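Local coordinates for putative periplasmic protein (Salmonella enterica, PDB 3OE3), which inhibits c-type lysozymes, probably shielding the bacterium from host lysozyme as a periplasmic inhibitor of the MliC family, at residues Q3-S8 and I21-E26; E39-R44 and Y54-K59; Y61-Y66 and L74-D79; G69-L74 and N85-N90. All blocks are in the same frame, centred on the assembly; numbering follows the deposited sequence.

Contact 1: Q3-S8 and I21-E26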
loop_
_atom_site.group_PDB
_atom_site.type_symbol
_atom_site.label_atom_id
_atom_site.label_comp_id
_atom_site.label_asym_id
_atom_site.label_seq_id
_atom_site.Cartn_x
_atom_site.Cartn_y
_atom_site.Cartn_z
ATOM N N GLN C 3 -13.714 -5.778 -4.074
ATOM C CA GLN C 3 -14.027 -5.026 -5.282
ATOM C C GLN C 3 -13.222 -3.723 -5.406
ATOM O O GLN C 3 -13.132 -3.162 -6.497
ATOM C CB GLN C 3 -15.524 -4.711 -5.354
ATOM C CG GLN C 3 -16.442 -5.945 -5.368
ATOM C CD GLN C 3 -16.497 -6.642 -6.724
ATOM O OE1 GLN C 3 -16.587 -5.996 -7.766
ATOM N NE2 GLN C 3 -16.453 -7.969 -6.707
ATOM N N GLU C 4 -12.635 -3.242 -4.309
ATOM C CA GLU C 4 -12.021 -1.913 -4.319
ATOM C C GLU C 4 -10.496 -1.912 -4.271
ATOM O O GLU C 4 -9.865 -0.911 -4.629
ATOM C CB GLU C 4 -12.537 -1.069 -3.157
ATOM C CG GLU C 4 -14.011 -0.752 -3.251
ATOM C CD GLU C 4 -14.482 0.196 -2.168
ATOM O OE1 GLU C 4 -14.410 -0.174 -0.975
ATOM O OE2 GLU C 4 -14.952 1.302 -2.520
ATOM N N ILE C 5 -9.907 -3.008 -3.813
ATOM C CA ILE C 5 -8.458 -3.059 -3.691
ATOM C C ILE C 5 -7.933 -4.284 -4.437
ATOM O O ILE C 5 -8.495 -5.381 -4.338
ATOM C CB ILE C 5 -7.996 -3.074 -2.221
ATOM C CG1 ILE C 5 -8.639 -1.931 -1.436
ATOM C CG2 ILE C 5 -6.487 -2.912 -2.139
ATOM C CD1 ILE C 5 -7.798 -1.450 -0.272
ATOM N N SER C 6 -6.886 -4.083 -5.228
ATOM C CA SER C 6 -6.298 -5.175 -5.984
ATOM C C SER C 6 -4.791 -4.992 -6.043
ATOM O O SER C 6 -4.282 -3.898 -5.827
ATOM C CB SER C 6 -6.887 -5.253 -7.397
ATOM O OG SER C 6 -6.716 -4.036 -8.096
ATOM N N LYS C 7 -4.081 -6.078 -6.308
ATOM C CA LYS C 7 -2.633 -6.016 -6.424
ATOM C C LYS C 7 -2.217 -6.400 -7.828
ATOM O O LYS C 7 -2.666 -7.426 -8.365
ATOM C CB LYS C 7 -1.965 -6.966 -5.431
ATOM C CG LYS C 7 -0.453 -7.091 -5.664
ATOM C CD LYS C 7 0.193 -8.190 -4.827
ATOM C CE LYS C 7 0.324 -7.778 -3.380
ATOM N NZ LYS C 7 1.194 -8.710 -2.601
ATOM N N SER C 8 -1.360 -5.571 -8.425
ATOM C CA SER C 8 -0.800 -5.858 -9.737
ATOM C C SER C 8 0.683 -6.081 -9.608
ATOM O O SER C 8 1.363 -5.380 -8.863
ATOM C CB SER C 8 -1.037 -4.691 -10.683
ATOM O OG SER C 8 -2.395 -4.623 -11.079
ATOM N N ILE C 21 -0.326 -1.739 -5.384
ATOM C CA ILE C 21 -1.674 -1.909 -4.853
ATOM C C ILE C 21 -2.519 -0.782 -5.427
ATOM O O ILE C 21 -2.188 0.388 -5.258
ATOM C CB ILE C 21 -1.717 -1.827 -3.312
ATOM C CG1 ILE C 21 -0.812 -2.872 -2.667
ATOM C CG2 ILE C 21 -3.140 -2.003 -2.825
ATOM C CD1 ILE C 21 -1.196 -4.293 -2.941
ATOM N N TYR C 22 -3.584 -1.134 -6.144
ATOM C CA TYR C 22 -4.483 -0.125 -6.666
ATOM C C TYR C 22 -5.758 -0.096 -5.833
ATOM O O TYR C 22 -6.313 -1.144 -5.502
ATOM C CB TYR C 22 -4.841 -0.431 -8.122
ATOM C CG TYR C 22 -3.698 -0.198 -9.098
ATOM C CD1 TYR C 22 -3.283 1.090 -9.401
ATOM C CD2 TYR C 22 -3.066 -1.258 -9.735
ATOM C CE1 TYR C 22 -2.261 1.323 -10.302
ATOM C CE2 TYR C 22 -2.030 -1.034 -10.656
ATOM C CZ TYR C 22 -1.633 0.268 -10.924
ATOM O OH TYR C 22 -0.616 0.540 -11.835
ATOM N N VAL C 23 -6.202 1.110 -5.505
ATOM C CA VAL C 23 -7.458 1.338 -4.797
ATOM C C VAL C 23 -8.389 2.066 -5.752
ATOM O O VAL C 23 -8.076 3.149 -6.244
ATOM C CB VAL C 23 -7.252 2.194 -3.542
ATOM C CG1 VAL C 23 -8.602 2.430 -2.813
ATOM C CG2 VAL C 23 -6.231 1.526 -2.615
ATOM N N ASN C 24 -9.519 1.445 -6.048
ATOM C CA ASN C 24 -10.491 2.047 -6.934
ATOM C C ASN C 24 -11.826 1.994 -6.225
ATOM O O ASN C 24 -12.451 0.940 -6.181
ATOM C CB ASN C 24 -10.554 1.269 -8.244
ATOM C CG ASN C 24 -9.331 1.490 -9.099
ATOM O OD1 ASN C 24 -9.129 2.581 -9.622
ATOM N ND2 ASN C 24 -8.508 0.463 -9.237
ATOM N N THR C 25 -12.255 3.119 -5.669
ATOM C CA THR C 25 -13.424 3.094 -4.786
ATOM C C THR C 25 -14.699 2.965 -5.607
ATOM O O THR C 25 -14.715 3.246 -6.811
ATOM C CB THR C 25 -13.527 4.341 -3.869
ATOM O OG1 THR C 25 -13.942 5.479 -4.630
ATOM C CG2 THR C 25 -12.176 4.646 -3.188
ATOM N N GLU C 26 -15.756 2.523 -4.943
ATOM C CA GLU C 26 -17.055 2.361 -5.577
ATOM C C GLU C 26 -17.536 3.639 -6.265
ATOM O O GLU C 26 -18.195 3.580 -7.306
ATOM C CB GLU C 26 -18.069 1.902 -4.535
ATOM C CG GLU C 26 -17.675 0.616 -3.841
ATOM C CD GLU C 26 -18.529 0.320 -2.628
ATOM O OE1 GLU C 26 -18.740 1.234 -1.800
ATOM O OE2 GLU C 26 -18.981 -0.835 -2.500
HETATM O O HOH W 1 -16.660 2.653 -0.945
HETATM O O HOH W 2 -8.518 -1.966 -7.458
#

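Contact 2: E39-R44 and Y54-K59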
loop_
_atom_site.group_PDB
_atom_site.type_symbol
_atom_site.label_atom_id
_atom_site.label_comp_id
_atom_site.label_asym_id
_atom_site.label_seq_id
_atom_site.Cartn_x
_atom_site.Cartn_y
_atom_site.Cartn_z
ATOM N N GLU C 39 9.862 1.609 1.998
ATOM C CA GLU C 39 8.751 2.425 2.470
ATOM C C GLU C 39 7.577 2.290 1.510
ATOM O O GLU C 39 7.750 2.213 0.296
ATOM C CB GLU C 39 9.141 3.911 2.522
ATOM C CG GLU C 39 10.374 4.215 3.341
ATOM C CD GLU C 39 10.617 5.700 3.478
ATOM O OE1 GLU C 39 10.473 6.435 2.477
ATOM O OE2 GLU C 39 10.962 6.132 4.596
HETATM N N MSE C 40 6.375 2.314 2.056
HETATM C CA MSE C 40 5.186 2.389 1.232
HETATM C C MSE C 40 4.826 3.852 0.946
HETATM O O MSE C 40 4.829 4.696 1.851
HETATM C CB MSE C 40 4.037 1.678 1.929
HETATM C CG MSE C 40 4.161 0.166 1.873
HETATM SE SE MSE C 40 2.586 -0.736 2.628
HETATM C CE MSE C 40 2.811 -0.158 4.468
ATOM N N ILE C 41 4.552 4.130 -0.329
ATOM C CA ILE C 41 4.267 5.476 -0.802
ATOM C C ILE C 41 2.854 5.552 -1.389
ATOM O O ILE C 41 2.581 5.025 -2.468
ATOM C CB ILE C 41 5.305 5.920 -1.866
ATOM C CG1 ILE C 41 6.729 5.726 -1.334
ATOM C CG2 ILE C 41 5.064 7.376 -2.281
ATOM C CD1 ILE C 41 7.078 6.640 -0.208
ATOM N N PRO C 42 1.930 6.169 -0.642
ATOM C CA PRO C 42 0.576 6.347 -1.184
ATOM C C PRO C 42 0.566 7.420 -2.266
ATOM O O PRO C 42 1.247 8.437 -2.126
ATOM C CB PRO C 42 -0.241 6.822 0.022
ATOM C CG PRO C 42 0.651 6.795 1.200
ATOM C CD PRO C 42 2.058 6.611 0.757
HETATM N N MSE C 43 -0.191 7.170 -3.330
HETATM C CA MSE C 43 -0.259 8.056 -4.480
HETATM C C MSE C 43 -1.698 8.329 -4.884
HETATM O O MSE C 43 -2.579 7.498 -4.660
HETATM C CB MSE C 43 0.494 7.438 -5.647
HETATM C CG MSE C 43 1.822 6.858 -5.229
HETATM SE SE MSE C 43 2.718 6.024 -6.751
HETATM C CE MSE C 43 3.546 7.590 -7.499
ATOM N N ARG C 44 -1.924 9.484 -5.505
ATOM C CA ARG C 44 -3.257 9.878 -5.959
ATOM C C ARG C 44 -3.246 9.943 -7.485
ATOM O O ARG C 44 -2.214 10.227 -8.099
ATOM C CB ARG C 44 -3.636 11.251 -5.379
ATOM C CG ARG C 44 -2.732 12.375 -5.880
ATOM C CD ARG C 44 -3.197 13.738 -5.415
ATOM N NE ARG C 44 -4.549 14.017 -5.884
ATOM C CZ ARG C 44 -4.837 14.577 -7.058
ATOM N NH1 ARG C 44 -3.866 14.932 -7.892
ATOM N NH2 ARG C 44 -6.102 14.789 -7.392
ATOM N N TYR C 54 -0.160 8.631 -11.595
ATOM C CA TYR C 54 -0.281 8.858 -10.154
ATOM C C TYR C 54 0.902 9.640 -9.612
ATOM O O TYR C 54 2.018 9.531 -10.122
ATOM C CB TYR C 54 -0.392 7.519 -9.402
ATOM C CG TYR C 54 -1.554 6.637 -9.815
ATOM C CD1 TYR C 54 -1.485 5.861 -10.978
ATOM C CD2 TYR C 54 -2.726 6.575 -9.050
ATOM C CE1 TYR C 54 -2.543 5.056 -11.368
ATOM C CE2 TYR C 54 -3.787 5.763 -9.442
ATOM C CZ TYR C 54 -3.686 5.009 -10.594
ATOM O OH TYR C 54 -4.731 4.197 -10.979
ATOM N N GLU C 55 0.659 10.414 -8.560
ATOM C CA GLU C 55 1.731 11.127 -7.872
ATOM C C GLU C 55 1.648 10.897 -6.373
ATOM O O GLU C 55 0.571 10.705 -5.818
ATOM C CB GLU C 55 1.683 12.631 -8.180
ATOM C CG GLU C 55 0.466 13.333 -7.618
ATOM C CD GLU C 55 0.524 14.855 -7.778
ATOM O OE1 GLU C 55 1.603 15.392 -8.115
ATOM O OE2 GLU C 55 -0.514 15.507 -7.552
ATOM N N ALA C 56 2.797 10.915 -5.711
ATOM C CA ALA C 56 2.820 10.738 -4.264
ATOM C C ALA C 56 2.032 11.846 -3.585
ATOM O O ALA C 56 2.129 13.018 -3.961
ATOM C CB ALA C 56 4.269 10.720 -3.761
ATOM N N ILE C 57 1.237 11.457 -2.595
ATOM C CA ILE C 57 0.446 12.402 -1.816
ATOM C C ILE C 57 1.341 13.248 -0.916
ATOM O O ILE C 57 1.063 14.426 -0.686
ATOM C CB ILE C 57 -0.621 11.661 -1.008
ATOM C CG1 ILE C 57 -1.583 10.992 -1.988
ATOM C CG2 ILE C 57 -1.368 12.617 -0.091
ATOM C CD1 ILE C 57 -2.516 10.039 -1.367
ATOM N N ASP C 58 2.422 12.648 -0.425
ATOM C CA ASP C 58 3.379 13.358 0.422
ATOM C C ASP C 58 4.337 14.115 -0.490
ATOM O O ASP C 58 5.137 13.513 -1.191
ATOM C CB ASP C 58 4.141 12.360 1.307
ATOM C CG ASP C 58 5.096 13.034 2.285
ATOM O OD1 ASP C 58 5.498 14.192 2.053
ATOM O OD2 ASP C 58 5.448 12.387 3.292
ATOM N N LYS C 59 4.246 15.442 -0.478
ATOM C CA LYS C 59 5.031 16.272 -1.387
ATOM C C LYS C 59 6.546 16.161 -1.193
ATOM O O LYS C 59 7.311 16.614 -2.040
ATOM C CB LYS C 59 4.584 17.734 -1.294
ATOM C CG LYS C 59 3.138 17.965 -1.710
ATOM C CD LYS C 59 2.766 19.441 -1.662
ATOM C CE LYS C 59 2.812 19.987 -0.243
ATOM N NZ LYS C 59 1.800 19.341 0.638
HETATM O O HOH W 3 2.971 9.833 -0.390
#

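Contact 3: Y61-Y66 and L74-D79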
loop_
_atom_site.group_PDB
_atom_site.type_symbol
_atom_site.label_atom_id
_atom_site.label_comp_id
_atom_site.label_asym_id
_atom_site.label_seq_id
_atom_site.Cartn_x
_atom_site.Cartn_y
_atom_site.Cartn_z
ATOM N N TYR C 61 8.008 13.431 -1.408
ATOM C CA TYR C 61 8.382 12.420 -2.384
ATOM C C TYR C 61 8.055 12.909 -3.781
ATOM O O TYR C 61 7.061 13.606 -3.987
ATOM C CB TYR C 61 7.646 11.112 -2.112
ATOM C CG TYR C 61 8.005 10.477 -0.792
ATOM C CD1 TYR C 61 8.970 9.483 -0.715
ATOM C CD2 TYR C 61 7.388 10.884 0.382
ATOM C CE1 TYR C 61 9.299 8.903 0.493
ATOM C CE2 TYR C 61 7.715 10.312 1.596
ATOM C CZ TYR C 61 8.670 9.322 1.643
ATOM O OH TYR C 61 8.996 8.752 2.849
ATOM N N THR C 62 8.888 12.544 -4.744
ATOM C CA THR C 62 8.675 12.982 -6.116
ATOM C C THR C 62 8.382 11.814 -7.057
ATOM O O THR C 62 8.415 11.970 -8.275
ATOM C CB THR C 62 9.889 13.771 -6.651
ATOM O OG1 THR C 62 11.028 12.906 -6.720
ATOM C CG2 THR C 62 10.204 14.959 -5.735
ATOM N N TYR C 63 8.078 10.642 -6.498
ATOM C CA TYR C 63 7.684 9.513 -7.322
ATOM C C TYR C 63 6.422 9.817 -8.106
ATOM O O TYR C 63 5.451 10.354 -7.563
ATOM C CB TYR C 63 7.448 8.256 -6.467
ATOM C CG TYR C 63 8.697 7.735 -5.780
ATOM C CD1 TYR C 63 9.779 7.247 -6.519
ATOM C CD2 TYR C 63 8.789 7.716 -4.398
ATOM C CE1 TYR C 63 10.899 6.767 -5.897
ATOM C CE2 TYR C 63 9.925 7.239 -3.763
ATOM C CZ TYR C 63 10.980 6.774 -4.517
ATOM O OH TYR C 63 12.113 6.300 -3.893
ATOM N N LYS C 64 6.449 9.464 -9.384
ATOM C CA LYS C 64 5.267 9.455 -10.217
ATOM C C LYS C 64 5.209 8.140 -11.005
ATOM O O LYS C 64 6.230 7.622 -11.497
ATOM C CB LYS C 64 5.250 10.667 -11.157
ATOM C CG LYS C 64 5.081 11.996 -10.437
ATOM C CD LYS C 64 5.018 13.157 -11.430
ATOM C CE LYS C 64 4.573 14.446 -10.754
ATOM N NZ LYS C 64 5.355 14.728 -9.523
ATOM N N LEU C 65 4.003 7.598 -11.098
ATOM C CA LEU C 65 3.774 6.326 -11.748
ATOM C C LEU C 65 2.898 6.604 -12.955
ATOM O O LEU C 65 1.759 7.090 -12.829
ATOM C CB LEU C 65 3.070 5.366 -10.763
ATOM C CG LEU C 65 2.578 4.032 -11.332
ATOM C CD1 LEU C 65 3.777 3.161 -11.717
ATOM C CD2 LEU C 65 1.659 3.297 -10.322
ATOM N N TYR C 66 3.434 6.341 -14.142
ATOM C CA TYR C 66 2.686 6.586 -15.358
ATOM C C TYR C 66 2.263 5.267 -15.952
ATOM O O TYR C 66 3.102 4.411 -16.225
ATOM C CB TYR C 66 3.540 7.356 -16.362
ATOM C CG TYR C 66 3.942 8.715 -15.862
ATOM C CD1 TYR C 66 3.172 9.829 -16.139
ATOM C CD2 TYR C 66 5.083 8.883 -15.092
ATOM C CE1 TYR C 66 3.534 11.076 -15.674
ATOM C CE2 TYR C 66 5.450 10.128 -14.625
ATOM C CZ TYR C 66 4.673 11.219 -14.924
ATOM O OH TYR C 66 5.039 12.464 -14.463
ATOM N N LEU C 74 7.883 3.897 -13.633
ATOM C CA LEU C 74 8.066 4.629 -12.385
ATOM C C LEU C 74 9.288 5.532 -12.478
ATOM O O LEU C 74 10.397 5.095 -12.821
ATOM C CB LEU C 74 8.189 3.678 -11.177
ATOM C CG LEU C 74 8.367 4.345 -9.808
ATOM C CD1 LEU C 74 7.118 5.110 -9.397
ATOM C CD2 LEU C 74 8.740 3.294 -8.754
ATOM N N VAL C 75 9.051 6.806 -12.199
ATOM C CA VAL C 75 10.109 7.811 -12.217
ATOM C C VAL C 75 10.136 8.608 -10.913
ATOM O O VAL C 75 9.225 8.512 -10.081
ATOM C CB VAL C 75 9.973 8.780 -13.418
ATOM C CG1 VAL C 75 9.935 7.997 -14.736
ATOM C CG2 VAL C 75 8.746 9.660 -13.271
ATOM N N GLU C 76 11.189 9.402 -10.744
ATOM C CA GLU C 76 11.294 10.319 -9.620
ATOM C C GLU C 76 11.934 11.594 -10.141
ATOM O O GLU C 76 12.513 11.602 -11.235
ATOM C CB GLU C 76 12.167 9.712 -8.511
ATOM C CG GLU C 76 13.584 9.386 -8.965
ATOM C CD GLU C 76 14.401 8.655 -7.906
ATOM O OE1 GLU C 76 14.039 8.731 -6.713
ATOM O OE2 GLU C 76 15.409 8.007 -8.270
ATOM N N GLY C 77 11.838 12.663 -9.362
ATOM C CA GLY C 77 12.461 13.922 -9.730
ATOM C C GLY C 77 12.073 14.370 -11.126
ATOM O O GLY C 77 10.902 14.325 -11.511
ATOM N N ASP C 78 13.066 14.820 -11.884
ATOM C CA ASP C 78 12.842 15.293 -13.245
ATOM C C ASP C 78 12.766 14.131 -14.219
ATOM O O ASP C 78 13.605 13.998 -15.114
ATOM C CB ASP C 78 13.955 16.259 -13.662
ATOM C CG ASP C 78 13.771 16.789 -15.075
ATOM O OD1 ASP C 78 12.629 16.769 -15.580
ATOM O OD2 ASP C 78 14.771 17.226 -15.682
ATOM N N ASP C 79 11.744 13.294 -14.040
ATOM C CA ASP C 79 11.546 12.116 -14.882
ATOM C C ASP C 79 12.778 11.210 -14.942
ATOM O O ASP C 79 13.099 10.642 -15.986
ATOM C CB ASP C 79 11.079 12.513 -16.289
ATOM C CG ASP C 79 9.707 13.173 -16.288
ATOM O OD1 ASP C 79 8.899 12.886 -15.371
ATOM O OD2 ASP C 79 9.443 13.990 -17.202
HETATM O O HOH W 4 8.400 13.153 -10.730
HETATM O O HOH W 5 6.535 13.045 -16.783
#

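Contact 4: G69-L74 and N85-N90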
loop_
_atom_site.group_PDB
_atom_site.type_symbol
_atom_site.label_atom_id
_atom_site.label_comp_id
_atom_site.label_asym_id
_atom_site.label_seq_id
_atom_site.Cartn_x
_atom_site.Cartn_y
_atom_site.Cartn_z
ATOM N N GLY C 69 -2.692 1.222 -20.323
ATOM C CA GLY C 69 -3.053 -0.162 -20.578
ATOM C C GLY C 69 -2.361 -1.097 -19.598
ATOM O O GLY C 69 -2.520 -0.980 -18.377
ATOM N N LYS C 70 -1.572 -2.019 -20.135
ATOM C CA LYS C 70 -0.885 -3.019 -19.324
ATOM C C LYS C 70 0.510 -2.567 -18.941
ATOM O O LYS C 70 1.239 -3.305 -18.276
ATOM C CB LYS C 70 -0.763 -4.333 -20.096
ATOM C CG LYS C 70 -2.079 -4.929 -20.523
ATOM C CD LYS C 70 -1.846 -6.198 -21.310
ATOM C CE LYS C 70 -3.115 -6.636 -22.012
ATOM N NZ LYS C 70 -2.790 -7.211 -23.337
ATOM N N THR C 71 0.891 -1.366 -19.368
ATOM C CA THR C 71 2.264 -0.926 -19.209
ATOM C C THR C 71 2.386 0.166 -18.160
ATOM O O THR C 71 1.405 0.815 -17.790
ATOM C CB THR C 71 2.867 -0.431 -20.544
ATOM O OG1 THR C 71 2.331 0.856 -20.873
ATOM C CG2 THR C 71 2.569 -1.420 -21.667
ATOM N N ALA C 72 3.599 0.366 -17.669
ATOM C CA ALA C 72 3.815 1.356 -16.624
ATOM C C ALA C 72 5.281 1.774 -16.584
ATOM O O ALA C 72 6.162 1.052 -17.060
ATOM C CB ALA C 72 3.393 0.802 -15.269
ATOM N N GLU C 73 5.524 2.936 -15.987
ATOM C CA GLU C 73 6.864 3.457 -15.787
ATOM C C GLU C 73 6.870 4.161 -14.447
ATOM O O GLU C 73 5.960 4.934 -14.153
ATOM C CB GLU C 73 7.226 4.477 -16.881
ATOM C CG GLU C 73 7.057 3.983 -18.313
ATOM C CD GLU C 73 8.253 3.189 -18.804
ATOM O OE1 GLU C 73 9.297 3.216 -18.129
ATOM O OE2 GLU C 73 8.152 2.544 -19.868
ATOM N N LEU C 74 7.883 3.897 -13.633
ATOM C CA LEU C 74 8.066 4.629 -12.385
ATOM C C LEU C 74 9.288 5.532 -12.478
ATOM O O LEU C 74 10.397 5.095 -12.821
ATOM C CB LEU C 74 8.189 3.678 -11.177
ATOM C CG LEU C 74 8.367 4.345 -9.808
ATOM C CD1 LEU C 74 7.118 5.110 -9.397
ATOM C CD2 LEU C 74 8.740 3.294 -8.754
ATOM N N ASN C 85 9.899 0.275 -18.499
ATOM C CA ASN C 85 9.334 -0.725 -19.390
ATOM C C ASN C 85 8.643 -1.826 -18.602
ATOM O O ASN C 85 8.856 -3.008 -18.827
ATOM C CB ASN C 85 10.427 -1.296 -20.303
ATOM C CG ASN C 85 9.879 -2.223 -21.377
ATOM O OD1 ASN C 85 8.774 -2.034 -21.889
ATOM N ND2 ASN C 85 10.665 -3.225 -21.732
ATOM N N CYS C 86 7.791 -1.425 -17.667
ATOM C CA CYS C 86 7.060 -2.392 -16.860
ATOM C C CYS C 86 5.808 -2.870 -17.576
ATOM O O CYS C 86 5.105 -2.083 -18.209
ATOM C CB CYS C 86 6.670 -1.768 -15.513
ATOM S SG CYS C 86 8.117 -1.260 -14.517
ATOM N N SER C 87 5.532 -4.166 -17.500
ATOM C CA SER C 87 4.278 -4.685 -18.049
ATOM C C SER C 87 3.662 -5.617 -17.043
ATOM O O SER C 87 4.378 -6.315 -16.324
ATOM C CB SER C 87 4.512 -5.434 -19.362
ATOM O OG SER C 87 4.759 -4.532 -20.422
ATOM N N LEU C 88 2.331 -5.643 -16.988
ATOM C CA LEU C 88 1.663 -6.637 -16.161
ATOM C C LEU C 88 2.223 -8.024 -16.451
ATOM O O LEU C 88 2.311 -8.443 -17.604
ATOM C CB LEU C 88 0.158 -6.635 -16.407
ATOM C CG LEU C 88 -0.577 -5.384 -15.942
ATOM C CD1 LEU C 88 -2.039 -5.447 -16.384
ATOM C CD2 LEU C 88 -0.469 -5.210 -14.420
ATOM N N ALA C 89 2.575 -8.739 -15.388
ATOM C CA ALA C 89 3.202 -10.039 -15.522
ATOM C C ALA C 89 2.267 -11.010 -16.227
ATOM O O ALA C 89 1.065 -11.038 -15.951
ATOM C CB ALA C 89 3.594 -10.579 -14.144
ATOM N N ASN C 90 2.812 -11.815 -17.133
ATOM C CA ASN C 90 1.996 -12.825 -17.792
ATOM C C ASN C 90 2.789 -14.087 -18.146
ATOM O O ASN C 90 3.357 -14.191 -19.239
ATOM C CB ASN C 90 1.305 -12.245 -19.023
ATOM C CG ASN C 90 0.319 -13.213 -19.641
ATOM O OD1 ASN C 90 -0.448 -13.872 -18.936
ATOM N ND2 ASN C 90 0.346 -13.318 -20.964
#

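Contact 1: Q3-S8 and I21-E26
The ring of Tyr-22 turns an edge to Ser-8, whose OG lies in the ring plane with CE2 3.6 Å from it. The ring's hydroxyl is directed elsewhere, to Tyr-10 OH, while Leu-65 and Thr-67 of strand 64-68 touch the same side chain. The other flat groups are two carboxylates, Glu-4 and Glu-26, which cross obliquely with planes 48° apart. Glu-4 runs extended beyond CG, so its OE2 reaches the backbone N of Glu-26 at 2.8 Å, using the anti lone pair. Water 1 donates to both Glu-4 OE2 and Glu-26 OE1, although these like-charged oxygens stand only 3.9 Å apart. All these groups belong to the antiparallel hairpin built on strands 5-12 and 16-24. Ser-6 and Tyr-22 form a hydrogen-bonded pair of it, N to O in both directions, and Asn-24 N adds a bond to Glu-4 O at 2.8 Å. On the face carrying Ile-5, Lys-7, Ile-21 and Val-23, Ile-5 CG2 presses on Ile-21 CG2 at 3.5 Å, and Ile-21 CD1 lies against Lys-7 CB. This face meets the second subunit, whose Tyr-31 and Asn-29 bind Glu-4 OE1. The buried Glu-4 carboxylate is thus gripped by donors on both oxygens, with a sodium ion nearby, which should favour its charged form and offset the nearby like charge of Glu-26.

Contact 2: E39-R44 and Y54-K59
Strands 39-45 and 52-56 form a beta hairpin of the closed antiparallel barrel, and here the second strand runs out at Ala-56. The selenomethionine Met-43 and Ala-56 make a non-hydrogen-bonded pair with CA atoms only 4.1 Å apart, and their side chains diverge. Ile-41 CG2 settles on Ala-56 CB at 3.7 Å. Met-43 bends at its last torsion (chi3 84°), bringing CE over the backbone between Tyr-54 O and Ala-56 N, while its CB rests against Tyr-54 CB. Ile-57, just past the strand, fills the hollow beside the 42-44 backbone: CG1 lies against Arg-44 N and CB, and CD1 comes up to Pro-42 CB at 4.2 Å. Ile-5 of the second subunit packs on Pro-42 and Ile-57, so this patch is part of the contact between subunits. Backbone bonds hold the shape, Arg-44 and Glu-55 exchanging N-to-O bonds and Ile-57 N reaching Pro-42 O at 3.1 Å, nearly straight at 172°. Water 3 donates to the same carbonyl and accepts from Asp-58 N, extending the link beyond the strand end. Arg-44 and Glu-55 run alongside each other in the same direction, each with CG tucked between its own backbone N and C; their tips meet in a long, weak salt bridge, Arg-44 NH1 to Glu-55 OE2 at 3.4 Å.

Contact 3: Y61-Y66 and L74-D79
Tyr-63 and Glu-76 extend alongside each other in the same direction, ring and carboxylate planes only 14° apart, with Tyr-63 CE1 3.8 Å from Glu-76 OE1. Val-75 O sits at the edge of the same ring. Tyr-66 behaves differently: it runs roughly perpendicular to Val-75 and offers the ring edge, CE2 meeting Val-75 CG2 in the ring plane at 3.6 Å. Val-75 CG2 is tucked between its own backbone N and C, which brings it to this edge. Asp-79 also crosses Tyr-66 steeply, planes 81° apart; water 5 donates to Asp-79 OD1 and makes a weak bond with Tyr-66 OH. Leu-74, with CG anti to the backbone N, lays CD1 along Lys-64 O at 3.4 Å and near the CB atoms of Tyr-63 and Leu-65. Lys-64 and Val-75 form a hydrogen-bonded pair of this antiparallel hairpin; Val-75 N to Lys-64 O is essentially straight at 179°. Just before strand 64-68 and just after strand 71-76, Thr-62 OG1 receives the N-H of Gly-77 at 2.8 Å, and water 4 donates to both Thr-62 O and Gly-77 O. In the barrel, strand 64-68 is flanked on its other side by strand 52-56, while Leu-65 and Leu-74 reach the side chain of Met-18 on strand 16-24, and Leu-74 also touches Ile-34 on strand 30-36.

Contact 4: G69-L74 and N85-N90
Four hydrogen bonds tie residues 69-74 to 85-90, three between backbones and one from a backbone N-H to a side chain. Glu-73 bends at chi2 (-83°) and carries OE1 to the N-H of Asn-85, its N 3.0 Å away; the donor approaches from above the carboxylate plane. Ala-72 and Cys-86 exchange N-to-O bonds, of which Ala-72 N to Cys-86 O, at 2.9 Å, reaches the acceptor from above the carbonyl plane, whereas Cys-86 N lies nearly along the C=O axis of Ala-72. Leu-88 N closes the series on Lys-70 O at 2.9 Å. This is the antiparallel hairpin of strands 71-76 and 80-88, the last pair in strand order of the eight-stranded barrel, and the chain bends sharply at Asn-85. Cys-86 SG is bonded to Cys-12, a disulfide joining strand 80-88 to strand 5-12, where the barrel closes. Cys-86 CB packs on Ala-72 CB at 4.2 Å, and both residues touch Tyr-10 and Met-18. On the other face Thr-71 CG2 lies 4.0 Å from Ser-87 OG, while Thr-71 OG1 bonds to Lys-68 O. At the far end Lys-70 and Leu-88 cross nearly perpendicularly, Leu-88 CD1 resting 4.1 Å from Lys-70 CB.

In the fold
All four contacts belong to one eight-stranded antiparallel barrel whose strand order follows the chain. Contacts 1 and 2 come first, in series, each within its own hairpin, with centres about 15 Å apart; both also touch the second subunit. Contacts 3 and 4 alternate along the chain and share Leu-74 on strand 71-76. Strands 52-56 and 64-68 are neighbours, so contact 2 passes into contact 3, about 10 Å away between centres. Contacts 1 and 3 lie about 21 Å apart on opposite sides of the chain's centre, yet Tyr-22 and Leu-65 meet. Strands 5-12 and 80-88 bring Ser-8 of contact 1 against Leu-88 of contact 4, so successive hairpins join into one closed wall.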